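Local coordinates for protein exoribonuclease II, mitochondrial (Candida glabrata, PDB 6F3H) that degrades RNA from the 3' end in mitochondria as the RNB-family exoribonuclease component of the mtEXO RNA degradosome, at residues I39-Q44 with T218-R223; A135-F140 with D211-L216; V420-H425 with H553-K558; A479-G482 with K487-T490; G579-S584 with Y752-H757. The protein carries 1 engineered substitution. One frame throughout, in Å; residues are numbered along the deposited sequence.

Interaction 1 (I39-Q44 with T218-R223)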
# COMPACT_ATOMS: atom_id res chain seq x y z
N ILE A 39 14.23 -14.25 -13.92
CA ILE A 39 15.03 -13.23 -14.58
C ILE A 39 14.59 -11.86 -14.07
O ILE A 39 13.40 -11.55 -14.07
CB ILE A 39 14.96 -13.33 -16.10
CG1 ILE A 39 15.75 -14.56 -16.56
CG2 ILE A 39 15.50 -12.09 -16.74
CD1 ILE A 39 15.75 -14.77 -18.07
N VAL A 40 15.55 -11.08 -13.57
CA VAL A 40 15.21 -9.89 -12.81
C VAL A 40 15.91 -8.67 -13.37
O VAL A 40 16.96 -8.75 -14.01
CB VAL A 40 15.59 -10.03 -11.33
CG1 VAL A 40 14.75 -11.09 -10.75
CG2 VAL A 40 17.04 -10.39 -11.26
N LEU A 41 15.32 -7.53 -13.08
CA LEU A 41 15.98 -6.24 -13.14
C LEU A 41 16.21 -5.77 -11.72
O LEU A 41 15.30 -5.82 -10.89
CB LEU A 41 15.13 -5.23 -13.89
CG LEU A 41 15.48 -5.08 -15.35
CD1 LEU A 41 14.98 -3.73 -15.76
CD2 LEU A 41 16.98 -5.25 -15.61
N LEU A 42 17.42 -5.35 -11.43
CA LEU A 42 17.76 -4.84 -10.11
C LEU A 42 17.85 -3.32 -10.10
O LEU A 42 18.01 -2.68 -11.14
CB LEU A 42 19.07 -5.46 -9.63
CG LEU A 42 18.87 -6.78 -8.91
CD1 LEU A 42 17.81 -7.61 -9.53
CD2 LEU A 42 20.17 -7.53 -8.87
N LYS A 43 17.69 -2.75 -8.91
CA LYS A 43 17.90 -1.31 -8.73
C LYS A 43 19.36 -0.94 -8.94
O LYS A 43 19.66 0.19 -9.33
CB LYS A 43 17.43 -0.88 -7.35
CG LYS A 43 15.94 -0.70 -7.24
CD LYS A 43 15.52 -0.53 -5.80
CE LYS A 43 14.00 -0.68 -5.62
NZ LYS A 43 13.53 -0.67 -4.19
N GLN A 44 20.26 -1.88 -8.66
CA GLN A 44 21.66 -1.69 -9.00
C GLN A 44 21.86 -1.67 -10.51
O GLN A 44 22.40 -0.71 -11.07
CB GLN A 44 22.51 -2.79 -8.35
CG GLN A 44 22.37 -2.94 -6.82
CD GLN A 44 20.99 -3.38 -6.32
OE1 GLN A 44 19.97 -3.16 -6.98
NE2 GLN A 44 20.95 -4.00 -5.13
N THR A 218 9.61 -1.88 -22.60
CA THR A 218 8.68 -0.83 -22.20
C THR A 218 9.14 -0.17 -20.92
O THR A 218 9.09 1.06 -20.80
CB THR A 218 7.28 -1.42 -22.00
OG1 THR A 218 6.96 -2.31 -23.06
CG2 THR A 218 6.27 -0.34 -21.99
N TYR A 219 9.61 -0.97 -19.97
CA TYR A 219 10.15 -0.43 -18.74
C TYR A 219 11.25 0.57 -19.05
O TYR A 219 11.21 1.74 -18.64
CB TYR A 219 10.71 -1.56 -17.90
CG TYR A 219 11.40 -1.03 -16.70
CD1 TYR A 219 10.66 -0.39 -15.73
CD2 TYR A 219 12.78 -1.11 -16.53
CE1 TYR A 219 11.25 0.13 -14.61
CE2 TYR A 219 13.40 -0.58 -15.39
CZ TYR A 219 12.61 0.04 -14.43
OH TYR A 219 13.15 0.58 -13.28
N TRP A 220 12.23 0.11 -19.79
CA TRP A 220 13.32 0.96 -20.24
C TRP A 220 12.82 2.19 -20.97
O TRP A 220 13.33 3.30 -20.76
CB TRP A 220 14.23 0.15 -21.14
CG TRP A 220 15.10 -0.78 -20.40
CD1 TRP A 220 15.44 -0.69 -19.08
CD2 TRP A 220 15.83 -1.90 -20.93
NE1 TRP A 220 16.31 -1.71 -18.75
CE2 TRP A 220 16.56 -2.46 -19.86
CE3 TRP A 220 15.93 -2.48 -22.20
CZ2 TRP A 220 17.38 -3.59 -20.02
CZ3 TRP A 220 16.75 -3.60 -22.36
CH2 TRP A 220 17.46 -4.14 -21.28
N GLY A 221 11.85 2.03 -21.85
CA GLY A 221 11.32 3.19 -22.55
C GLY A 221 10.73 4.19 -21.59
O GLY A 221 10.92 5.41 -21.74
N VAL A 222 10.03 3.70 -20.57
CA VAL A 222 9.42 4.59 -19.60
C VAL A 222 10.48 5.28 -18.77
O VAL A 222 10.41 6.49 -18.53
CB VAL A 222 8.41 3.81 -18.75
CG1 VAL A 222 7.90 4.65 -17.62
CG2 VAL A 222 7.28 3.42 -19.59
N ARG A 223 11.50 4.55 -18.32
CA ARG A 223 12.52 5.24 -17.55
C ARG A 223 13.14 6.34 -18.36
O ARG A 223 13.45 7.41 -17.82
CB ARG A 223 13.58 4.27 -17.06
CG ARG A 223 12.97 3.16 -16.32
CD ARG A 223 12.63 3.66 -14.93
NE ARG A 223 13.73 3.50 -14.00
CZ ARG A 223 14.39 4.50 -13.45
NH1 ARG A 223 14.07 5.75 -13.76
NH2 ARG A 223 15.38 4.24 -12.61

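Interaction 2 (A135-F140 with D211-L216)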
# COMPACT_ATOMS: atom_id res chain seq x y z
N ALA A 135 21.76 -12.85 -22.33
CA ALA A 135 22.15 -12.11 -23.52
C ALA A 135 21.03 -12.09 -24.55
O ALA A 135 20.71 -11.03 -25.11
CB ALA A 135 23.42 -12.72 -24.11
N THR A 136 20.39 -13.25 -24.79
CA THR A 136 19.36 -13.32 -25.82
C THR A 136 18.22 -12.39 -25.49
O THR A 136 17.80 -11.57 -26.32
CB THR A 136 18.88 -14.77 -25.97
OG1 THR A 136 20.00 -15.65 -25.88
CG2 THR A 136 18.19 -14.97 -27.29
N PHE A 137 17.74 -12.46 -24.25
CA PHE A 137 16.65 -11.61 -23.83
C PHE A 137 17.00 -10.14 -23.97
O PHE A 137 16.16 -9.34 -24.39
CB PHE A 137 16.32 -11.93 -22.40
CG PHE A 137 15.39 -13.05 -22.26
CD1 PHE A 137 14.11 -12.96 -22.76
CD2 PHE A 137 15.80 -14.24 -21.71
CE1 PHE A 137 13.22 -14.03 -22.64
CE2 PHE A 137 14.93 -15.31 -21.59
CZ PHE A 137 13.64 -15.20 -22.06
N THR A 138 18.22 -9.77 -23.60
CA THR A 138 18.63 -8.38 -23.78
C THR A 138 18.63 -7.99 -25.25
O THR A 138 18.13 -6.92 -25.61
CB THR A 138 19.99 -8.12 -23.15
OG1 THR A 138 20.11 -8.86 -21.92
CG2 THR A 138 20.11 -6.65 -22.82
N LYS A 139 19.14 -8.85 -26.12
CA LYS A 139 19.26 -8.47 -27.52
C LYS A 139 17.89 -8.19 -28.12
O LYS A 139 17.64 -7.10 -28.63
CB LYS A 139 19.95 -9.58 -28.31
N PHE A 140 16.99 -9.16 -28.03
CA PHE A 140 15.64 -8.95 -28.54
C PHE A 140 14.97 -7.78 -27.86
O PHE A 140 14.08 -7.15 -28.45
CB PHE A 140 14.82 -10.20 -28.35
CG PHE A 140 15.21 -11.28 -29.24
CD1 PHE A 140 14.97 -11.17 -30.59
CD2 PHE A 140 15.85 -12.40 -28.75
CE1 PHE A 140 15.33 -12.17 -31.45
CE2 PHE A 140 16.21 -13.41 -29.60
CZ PHE A 140 15.95 -13.30 -30.95
N ASP A 211 4.56 -10.67 -23.15
CA ASP A 211 5.86 -10.97 -23.77
C ASP A 211 6.99 -10.34 -22.97
O ASP A 211 7.07 -9.10 -22.89
CB ASP A 211 5.90 -10.46 -25.21
CG ASP A 211 7.33 -10.46 -25.82
OD1 ASP A 211 8.22 -11.20 -25.35
OD2 ASP A 211 7.54 -9.72 -26.81
N PRO A 212 7.92 -11.13 -22.43
CA PRO A 212 8.94 -10.55 -21.56
C PRO A 212 9.80 -9.49 -22.22
O PRO A 212 10.08 -8.47 -21.57
CB PRO A 212 9.74 -11.78 -21.12
CG PRO A 212 9.38 -12.84 -22.09
CD PRO A 212 8.01 -12.58 -22.53
N THR A 213 10.22 -9.67 -23.48
CA THR A 213 11.12 -8.69 -24.07
C THR A 213 10.42 -7.35 -24.23
O THR A 213 10.97 -6.31 -23.85
CB THR A 213 11.71 -9.17 -25.40
OG1 THR A 213 10.66 -9.44 -26.34
CG2 THR A 213 12.58 -10.42 -25.20
N THR A 214 9.21 -7.34 -24.79
CA THR A 214 8.41 -6.12 -24.81
C THR A 214 8.26 -5.53 -23.42
O THR A 214 8.33 -4.32 -23.23
CB THR A 214 7.05 -6.37 -25.46
OG1 THR A 214 7.25 -6.99 -26.73
CG2 THR A 214 6.30 -5.08 -25.67
N LEU A 215 8.06 -6.39 -22.42
CA LEU A 215 7.95 -5.89 -21.06
C LEU A 215 9.19 -5.11 -20.69
O LEU A 215 9.12 -3.94 -20.28
CB LEU A 215 7.77 -7.05 -20.09
CG LEU A 215 8.13 -6.69 -18.66
CD1 LEU A 215 7.07 -5.79 -18.08
CD2 LEU A 215 8.30 -7.92 -17.85
N LEU A 216 10.34 -5.74 -20.84
CA LEU A 216 11.60 -5.12 -20.49
C LEU A 216 11.80 -3.82 -21.25
O LEU A 216 12.07 -2.77 -20.66
CB LEU A 216 12.72 -6.10 -20.76
CG LEU A 216 14.04 -5.77 -20.15
CD1 LEU A 216 13.82 -5.12 -18.81
CD2 LEU A 216 14.74 -7.07 -19.97

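Interaction 3 (V420-H425 with H553-K558)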
# COMPACT_ATOMS: atom_id res chain seq x y z
N VAL A 420 -23.25 -24.66 26.10
CA VAL A 420 -22.33 -25.23 25.13
C VAL A 420 -22.25 -24.39 23.84
O VAL A 420 -21.21 -24.37 23.17
CB VAL A 420 -22.78 -26.66 24.84
CG1 VAL A 420 -24.24 -26.65 24.46
CG2 VAL A 420 -21.92 -27.29 23.73
N ARG A 421 -23.33 -23.72 23.46
CA ARG A 421 -23.48 -23.13 22.14
C ARG A 421 -23.88 -21.66 22.17
O ARG A 421 -24.78 -21.26 22.93
CB ARG A 421 -24.50 -23.93 21.37
CG ARG A 421 -24.87 -23.36 20.09
CD ARG A 421 -25.75 -24.33 19.38
NE ARG A 421 -25.08 -25.62 19.17
CZ ARG A 421 -24.67 -26.09 17.99
NH1 ARG A 421 -24.80 -25.38 16.87
NH2 ARG A 421 -24.09 -27.29 17.92
N SER A 422 -23.23 -20.85 21.32
CA SER A 422 -23.54 -19.44 21.15
C SER A 422 -23.75 -19.15 19.67
O SER A 422 -23.11 -19.75 18.81
CB SER A 422 -22.42 -18.53 21.68
OG SER A 422 -21.79 -19.07 22.83
N ARG A 423 -24.64 -18.21 19.38
CA ARG A 423 -24.84 -17.78 18.01
C ARG A 423 -24.32 -16.36 17.85
O ARG A 423 -24.56 -15.50 18.69
CB ARG A 423 -26.29 -17.81 17.57
CG ARG A 423 -26.46 -17.20 16.18
CD ARG A 423 -27.87 -17.24 15.66
NE ARG A 423 -28.52 -18.52 15.90
CZ ARG A 423 -29.70 -18.65 16.50
NH1 ARG A 423 -30.36 -17.57 16.90
NH2 ARG A 423 -30.23 -19.85 16.69
N ILE A 424 -23.60 -16.15 16.75
CA ILE A 424 -22.89 -14.90 16.50
C ILE A 424 -23.38 -14.24 15.24
O ILE A 424 -23.61 -14.90 14.22
CB ILE A 424 -21.39 -15.16 16.42
CG1 ILE A 424 -21.03 -16.09 17.56
CG2 ILE A 424 -20.70 -13.85 16.47
CD1 ILE A 424 -21.19 -15.46 18.93
N HIS A 425 -23.51 -12.92 15.31
CA HIS A 425 -23.95 -12.11 14.19
C HIS A 425 -22.96 -10.99 13.99
O HIS A 425 -22.70 -10.21 14.91
CB HIS A 425 -25.32 -11.55 14.44
CG HIS A 425 -26.37 -12.60 14.62
ND1 HIS A 425 -27.05 -13.16 13.56
CD2 HIS A 425 -26.84 -13.20 15.73
CE1 HIS A 425 -27.91 -14.05 14.02
NE2 HIS A 425 -27.80 -14.09 15.33
N HIS A 553 -15.31 -12.20 24.57
CA HIS A 553 -13.88 -12.20 24.81
C HIS A 553 -13.36 -13.61 25.07
O HIS A 553 -12.30 -14.00 24.56
CB HIS A 553 -13.54 -11.27 25.96
CG HIS A 553 -12.12 -11.34 26.41
ND1 HIS A 553 -11.73 -12.02 27.54
CD2 HIS A 553 -10.99 -10.84 25.86
CE1 HIS A 553 -10.42 -11.91 27.68
NE2 HIS A 553 -9.94 -11.20 26.67
N THR A 554 -14.09 -14.39 25.85
CA THR A 554 -13.64 -15.75 26.12
C THR A 554 -13.69 -16.62 24.87
O THR A 554 -12.88 -17.53 24.70
CB THR A 554 -14.47 -16.34 27.25
OG1 THR A 554 -15.84 -16.09 26.94
CG2 THR A 554 -14.14 -15.64 28.58
N LEU A 555 -14.62 -16.31 23.95
CA LEU A 555 -14.68 -17.04 22.69
C LEU A 555 -13.48 -16.73 21.81
O LEU A 555 -12.89 -17.64 21.22
CB LEU A 555 -15.97 -16.71 21.96
CG LEU A 555 -17.22 -17.37 22.54
CD1 LEU A 555 -18.48 -16.73 22.00
CD2 LEU A 555 -17.17 -18.82 22.16
N ALA A 556 -13.11 -15.46 21.72
CA ALA A 556 -11.96 -15.09 20.90
C ALA A 556 -10.70 -15.79 21.39
O ALA A 556 -9.94 -16.33 20.59
CB ALA A 556 -11.75 -13.58 20.90
N THR A 557 -10.50 -15.83 22.71
CA THR A 557 -9.29 -16.45 23.23
C THR A 557 -9.15 -17.86 22.69
O THR A 557 -8.06 -18.26 22.25
CB THR A 557 -9.33 -16.43 24.76
OG1 THR A 557 -9.31 -15.08 25.23
CG2 THR A 557 -8.13 -17.17 25.35
N LYS A 558 -10.25 -18.58 22.59
CA LYS A 558 -10.15 -19.94 22.08
C LYS A 558 -10.01 -19.95 20.58
O LYS A 558 -9.38 -20.86 20.03
CB LYS A 558 -11.36 -20.74 22.51
CG LYS A 558 -11.59 -20.63 24.01
CD LYS A 558 -12.26 -21.87 24.54
CE LYS A 558 -13.76 -21.76 24.45
NZ LYS A 558 -14.30 -20.99 25.61

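Interaction 4 (A479-G482 with K487-T490)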
# COMPACT_ATOMS: atom_id res chain seq x y z
N ALA A 479 -24.65 4.98 5.45
CA ALA A 479 -24.29 3.58 5.57
C ALA A 479 -23.65 3.23 6.90
O ALA A 479 -23.63 2.05 7.27
CB ALA A 479 -23.35 3.22 4.42
N ASP A 480 -23.19 4.24 7.65
CA ASP A 480 -22.46 4.02 8.89
C ASP A 480 -23.29 3.29 9.93
O ASP A 480 -24.47 3.59 10.13
CB ASP A 480 -22.00 5.36 9.47
CG ASP A 480 -20.52 5.62 9.26
OD1 ASP A 480 -19.74 4.67 9.44
OD2 ASP A 480 -20.14 6.77 8.93
N LEU A 481 -22.64 2.35 10.61
CA LEU A 481 -23.27 1.74 11.77
C LEU A 481 -23.11 2.65 12.98
O LEU A 481 -22.49 3.72 12.93
CB LEU A 481 -22.66 0.39 12.08
CG LEU A 481 -22.70 -0.71 11.03
CD1 LEU A 481 -22.73 -2.04 11.74
CD2 LEU A 481 -23.90 -0.58 10.12
N GLY A 482 -23.66 2.20 14.09
CA GLY A 482 -23.40 2.85 15.35
C GLY A 482 -24.32 3.99 15.70
O GLY A 482 -24.13 4.60 16.76
N LYS A 487 -32.95 2.75 12.28
CA LYS A 487 -33.07 1.55 11.49
C LYS A 487 -31.94 1.61 10.46
O LYS A 487 -31.77 2.60 9.74
CB LYS A 487 -34.47 1.45 10.89
CG LYS A 487 -34.58 1.70 9.43
CD LYS A 487 -35.75 0.97 8.84
CE LYS A 487 -35.78 1.14 7.33
NZ LYS A 487 -36.62 0.11 6.66
N THR A 488 -31.07 0.60 10.50
CA THR A 488 -29.76 0.65 9.88
C THR A 488 -29.51 -0.64 9.11
O THR A 488 -29.42 -1.72 9.71
CB THR A 488 -28.68 0.87 10.93
OG1 THR A 488 -28.77 2.22 11.41
CG2 THR A 488 -27.30 0.63 10.35
N GLU A 489 -29.43 -0.52 7.79
CA GLU A 489 -29.25 -1.66 6.91
C GLU A 489 -27.86 -2.25 7.06
O GLU A 489 -26.87 -1.54 7.18
CB GLU A 489 -29.49 -1.27 5.47
CG GLU A 489 -30.55 -0.20 5.30
CD GLU A 489 -31.14 -0.20 3.90
OE1 GLU A 489 -31.31 -1.31 3.34
OE2 GLU A 489 -31.42 0.89 3.36
N THR A 490 -27.79 -3.57 7.04
CA THR A 490 -26.52 -4.24 7.18
C THR A 490 -26.46 -5.34 6.16
O THR A 490 -27.45 -5.68 5.51
CB THR A 490 -26.32 -4.91 8.53
OG1 THR A 490 -26.98 -6.18 8.50
CG2 THR A 490 -26.89 -4.08 9.61

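Interaction 5 (G579-S584 with Y752-H757)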
# COMPACT_ATOMS: atom_id res chain seq x y z
N GLY A 579 5.65 3.95 18.91
CA GLY A 579 5.97 5.26 18.37
C GLY A 579 5.23 5.60 17.11
O GLY A 579 5.77 6.30 16.26
N LEU A 580 4.00 5.12 16.95
CA LEU A 580 3.20 5.58 15.83
C LEU A 580 2.75 7.01 16.05
O LEU A 580 2.72 7.53 17.16
CB LEU A 580 1.99 4.71 15.61
CG LEU A 580 2.43 3.33 15.21
CD1 LEU A 580 2.43 2.45 16.40
CD2 LEU A 580 1.45 2.86 14.21
N VAL A 581 2.37 7.64 14.95
CA VAL A 581 2.33 9.09 14.84
C VAL A 581 0.90 9.58 14.85
O VAL A 581 0.04 9.08 14.10
CB VAL A 581 3.05 9.55 13.56
CG1 VAL A 581 2.94 11.06 13.40
CG2 VAL A 581 4.48 9.12 13.63
N SER A 582 0.65 10.56 15.70
CA SER A 582 -0.59 11.30 15.73
C SER A 582 -0.23 12.77 15.76
O SER A 582 0.67 13.18 16.50
CB SER A 582 -1.40 10.95 16.97
OG SER A 582 -2.38 11.93 17.20
N LEU A 583 -0.93 13.57 14.98
CA LEU A 583 -0.68 14.99 15.07
C LEU A 583 -1.60 15.56 16.11
O LEU A 583 -2.76 15.17 16.21
CB LEU A 583 -0.89 15.71 13.75
CG LEU A 583 0.15 15.31 12.74
CD1 LEU A 583 0.09 16.25 11.56
CD2 LEU A 583 1.50 15.36 13.42
N SER A 584 -1.08 16.49 16.88
CA SER A 584 -1.87 17.27 17.79
C SER A 584 -1.93 18.68 17.24
O SER A 584 -1.13 19.05 16.37
CB SER A 584 -1.24 17.27 19.19
OG SER A 584 -0.82 15.98 19.56
N TYR A 752 8.36 11.40 8.09
CA TYR A 752 8.62 12.83 8.10
C TYR A 752 8.38 13.38 9.48
O TYR A 752 9.21 14.13 10.01
CB TYR A 752 7.74 13.55 7.08
CG TYR A 752 7.65 15.06 7.23
CD1 TYR A 752 8.75 15.88 6.97
CD2 TYR A 752 6.46 15.68 7.57
CE1 TYR A 752 8.65 17.28 7.07
CE2 TYR A 752 6.37 17.07 7.68
CZ TYR A 752 7.45 17.86 7.44
OH TYR A 752 7.23 19.21 7.58
N TRP A 753 7.29 12.95 10.12
CA TRP A 753 6.91 13.47 11.42
C TRP A 753 7.74 12.85 12.55
O TRP A 753 8.08 13.55 13.51
CB TRP A 753 5.42 13.25 11.67
CG TRP A 753 4.54 14.10 10.80
CD1 TRP A 753 3.75 13.65 9.79
CD2 TRP A 753 4.39 15.53 10.83
NE1 TRP A 753 3.08 14.71 9.22
CE2 TRP A 753 3.46 15.87 9.83
CE3 TRP A 753 4.93 16.54 11.61
CZ2 TRP A 753 3.07 17.18 9.58
CZ3 TRP A 753 4.54 17.85 11.37
CH2 TRP A 753 3.62 18.15 10.36
N THR A 754 8.02 11.55 12.50
CA THR A 754 8.96 10.99 13.45
C THR A 754 10.23 11.82 13.50
O THR A 754 10.66 12.25 14.57
CB THR A 754 9.33 9.56 13.07
OG1 THR A 754 8.14 8.79 12.93
CG2 THR A 754 10.20 8.94 14.12
N LEU A 755 10.80 12.09 12.32
CA LEU A 755 12.08 12.80 12.24
C LEU A 755 11.95 14.26 12.65
O LEU A 755 12.79 14.77 13.39
CB LEU A 755 12.66 12.70 10.84
CG LEU A 755 12.96 11.32 10.26
CD1 LEU A 755 13.79 11.45 9.00
CD2 LEU A 755 13.66 10.43 11.25
N LYS A 756 10.89 14.94 12.19
CA LYS A 756 10.70 16.35 12.53
C LYS A 756 10.64 16.52 14.04
O LYS A 756 11.04 17.56 14.57
CB LYS A 756 9.42 16.87 11.87
CG LYS A 756 9.24 18.40 11.83
CD LYS A 756 8.36 18.87 10.62
CE LYS A 756 8.07 20.40 10.64
NZ LYS A 756 6.73 20.82 10.06
N HIS A 757 10.17 15.50 14.75
CA HIS A 757 10.17 15.53 16.20
C HIS A 757 11.57 15.32 16.76
O HIS A 757 12.01 16.05 17.65
CB HIS A 757 9.23 14.46 16.72
CG HIS A 757 9.52 14.06 18.12
ND1 HIS A 757 9.23 14.87 19.20
CD2 HIS A 757 10.08 12.94 18.63
CE1 HIS A 757 9.60 14.26 20.31
NE2 HIS A 757 10.11 13.09 20.00

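Interaction 1 (I39-Q44 with T218-R223)
L41 reaches out of strand 39-42 to meet Y219 and W220 on helix 212-226, a helix packed against a five-stranded antiparallel sheet. In that sheet 39-42 lies between strands 50-54 and 81-85, a strand order consistent with an SH3-like barrel. A single methyl makes the contact: L41 CD1 lies 3.5 Å from Y219 CD2 and equally near CE2, so it approaches the phenol ring obliquely. The same methyl is 3.8 Å from NE1 of W220, again oblique to the ring.

The two aromatic side chains leave consecutive helix positions by different torsions. Y219 turns CG away from its own backbone nitrogen (chi1 174°), whereas W220 keeps CG beside the nitrogen and opposite the carbonyl carbon (chi1 -77°). The two rings thereby bring CD2 and NE1 to the same leucine methyl. The indole N-H is spent on T46 O, in the loop after the strand, which adds a polar tie between helix and sheet and helps to fix the rotation of the ring.

Y219 is held in turn from within the helix. One turn on, the chain of R223 folds back across the phenol, with CG lying 3.7 Å above one face near the rim. The guanidinium then meets the hydroxyl: R223 NE donates to Y219 OH at 3.1 Å, with an N-H...O angle of 141°.

Interaction 2 (A135-F140 with D211-L216)
F137 and F140, a helical turn apart on helix 123-159, close on P212 and T213 in the first turn of helix 212-226, and the contacts between the two segments are apolar, with no hydrogen bond between them. T213 lies at the centre of the contact. Its CG2 lies 3.8 Å from F137 CD1, at the edge of the phenyl ring and near its plane, while F140 CB comes to 3.9 Å from T213 CG2. The methyl thus sits between the F137 ring edge and the F140 CB. Beside it, the pyrrolidine ring of P212 meets the same phenyl obliquely, with P212 CG 4.1 Å from F137 CE1. F137 carries its ring beside the backbone nitrogen (chi1 -86°), which lays it along the start of the other helix. The two short helical segments approach to 9.1 Å between axes and cross at -63°, and the contact lies at the protein surface.

The polar bonds run within the second segment and converge on the D211 carboxylate. T213 N donates to D211 OD1 (3.1 Å), approaching from above the carboxylate plane. T214 OG1 gives its proton to D211 OD2 at 2.7 Å, also from above the plane, and K178 of helix 170-178 forms a salt bridge to that oxygen.

This is an aspartate N-cap followed by proline, a common way to begin an alpha-helix, here placed where that helix start docks against a neighbouring helix.

Interaction 3 (V420-H425 with H553-K558)
In the RNB domain, helix 543-567 rests on a mixed beta-sheet, and L555 touches S422 and I424 of strand 421-429 where the two meet. One branch of the leucine does the work. L555 CD1 stands 4.1 Å from S422 OG and 4.3 Å from I424 CD1, so this methyl bridges two strand residues whose side chains leave the same face of the sheet. The backbones stay well apart, with the CA atoms of S422 and L555 separated by 9.3 Å, and the gap is spanned by the side chains.

L555 places CG opposite its carbonyl carbon (chi1 -75°), which extends the isobutyl group from the helix to the strand. I424 offers CD1 as its closest atom. I414 of the neighbouring strand 410-416 and L505 of strand 505-519 also touch L555, so the leucine is inserted among three strands of the sheet. This is the usual layered packing of a helix on a sheet. Two arginines leave the other face: R423 forms salt bridges to E415 and E496, and R421 also reaches E496, linking adjacent strands through side chains.

On the side of the helix away from the strand, the carbonyl of H553 takes two donors from one residue. T557 N and T557 OG1 both lie 3.2 Å from H553 O and arrive from opposite faces of the carbonyl plane. The threonine hydroxyl oxygen also sits over the rim of one face of the H553 imidazole, 4.1 Å above its plane.

Interaction 4 (A479-G482 with K487-T490)
The peptide carbonyls of D480 and E489 are the flat groups here, each approached by a methyl from the other segment: T488 CG2 lies 4.1 Å from D480 O, and L481 CD2 4.3 Å from E489 O. Between these two carbonyls the methyls themselves form the closest approach, with L481 CD2 3.6 Å from T488 CG2, the side chains crossing at a slant.

The torsions explain this pairing. T488 sets CG2 opposite its backbone nitrogen and keeps OG1 beside that nitrogen (chi1 -71°), so the methyl faces the loop while the hydroxyl bonds to R486 O. L481 holds CG beside its own nitrogen and sends CD2 to the strand. The carboxylates of the two segments are engaged with other partners. D480, whose CB points away from strand 488-499, accepts from I408 N through OD1. E489 is clamped by two arginines, R478 near the end of helix 473-479 and R389; this would probably favour its charged form.

The segment 479-482 runs from the last residue of helix 473-479 into the loop after it, D480 being the first residue to leave helical geometry, and the contact closes that turn onto the beginning of strand 488-499. It lies beside the magnesium site of the RNB domain: the side chain of L481 is about 6 Å from that of D410, a ligand of the bound magnesium ion. L481 also touches A429 of strand 421-429, and its backbone pairs with I408. T488 packs on V519 of strand 505-519, so the helix exit packs on the sheet, with 488-499 lying between strands 421-429 and 505-519.

Interaction 5 (G579-S584 with Y752-H757)
T754 OG1 hydrogen-bonds to S750 O one turn earlier in helix 725-761, and V581 CG2 of strand 580-584 touches it at 3.7 Å. The other methyl of the valine, CG1, lies 3.7 Å from W753 CB. Its two branches thus reach neighbouring helix residues, an arrangement set by CG1 standing opposite the backbone nitrogen (chi1 176°).

L583, two residues on and facing the same way, lies across the indole. L583 CD2 makes a CH-pi contact, 4.1 Å from the centroid of the six-membered ring of W753 and 17° off its normal. L583 CD1 sits over the same system, 3.7 Å from W753 CZ2. The helix crosses the strand at 79°, a nearly perpendicular packing of a long helix on a two-stranded hairpin, whose start is a G1 beta bulge formed by G579 and L580 opposite Y597.

The opposite indole face is covered by Y752, whose CD2 stands 3.7 Å above it, so leucine and tyrosine sandwich the ring. The indole N-H of W753 bonds to D465, which helps to fix the ring's rotation. Y752 OH receives a hydrogen bond from K756 NZ at 3.0 Å.

Interactions 1 and 2 form one continuous cluster, using helix 212-226 on successive turns; their centres are about 11 Å apart, and L41 CD1 meets L216 CD1 at 3.5 Å while I39 CD1 meets F137 CE2 at 3.7 Å. Interaction 2 is nested within the chain loop that interaction 1 closes. Interactions 3 and 4 lie on the far side of the chain's centre, about 24 Å apart between centres, and share a sheet through adjacent strands 421-429 and 488-499. Of the five, interaction 4 is nearest to the bound magnesium, with L481 about 8 Å from the ion. Interactions 4 and 5 each come within about 7 Å of the bound nucleic acid at their nearest atoms.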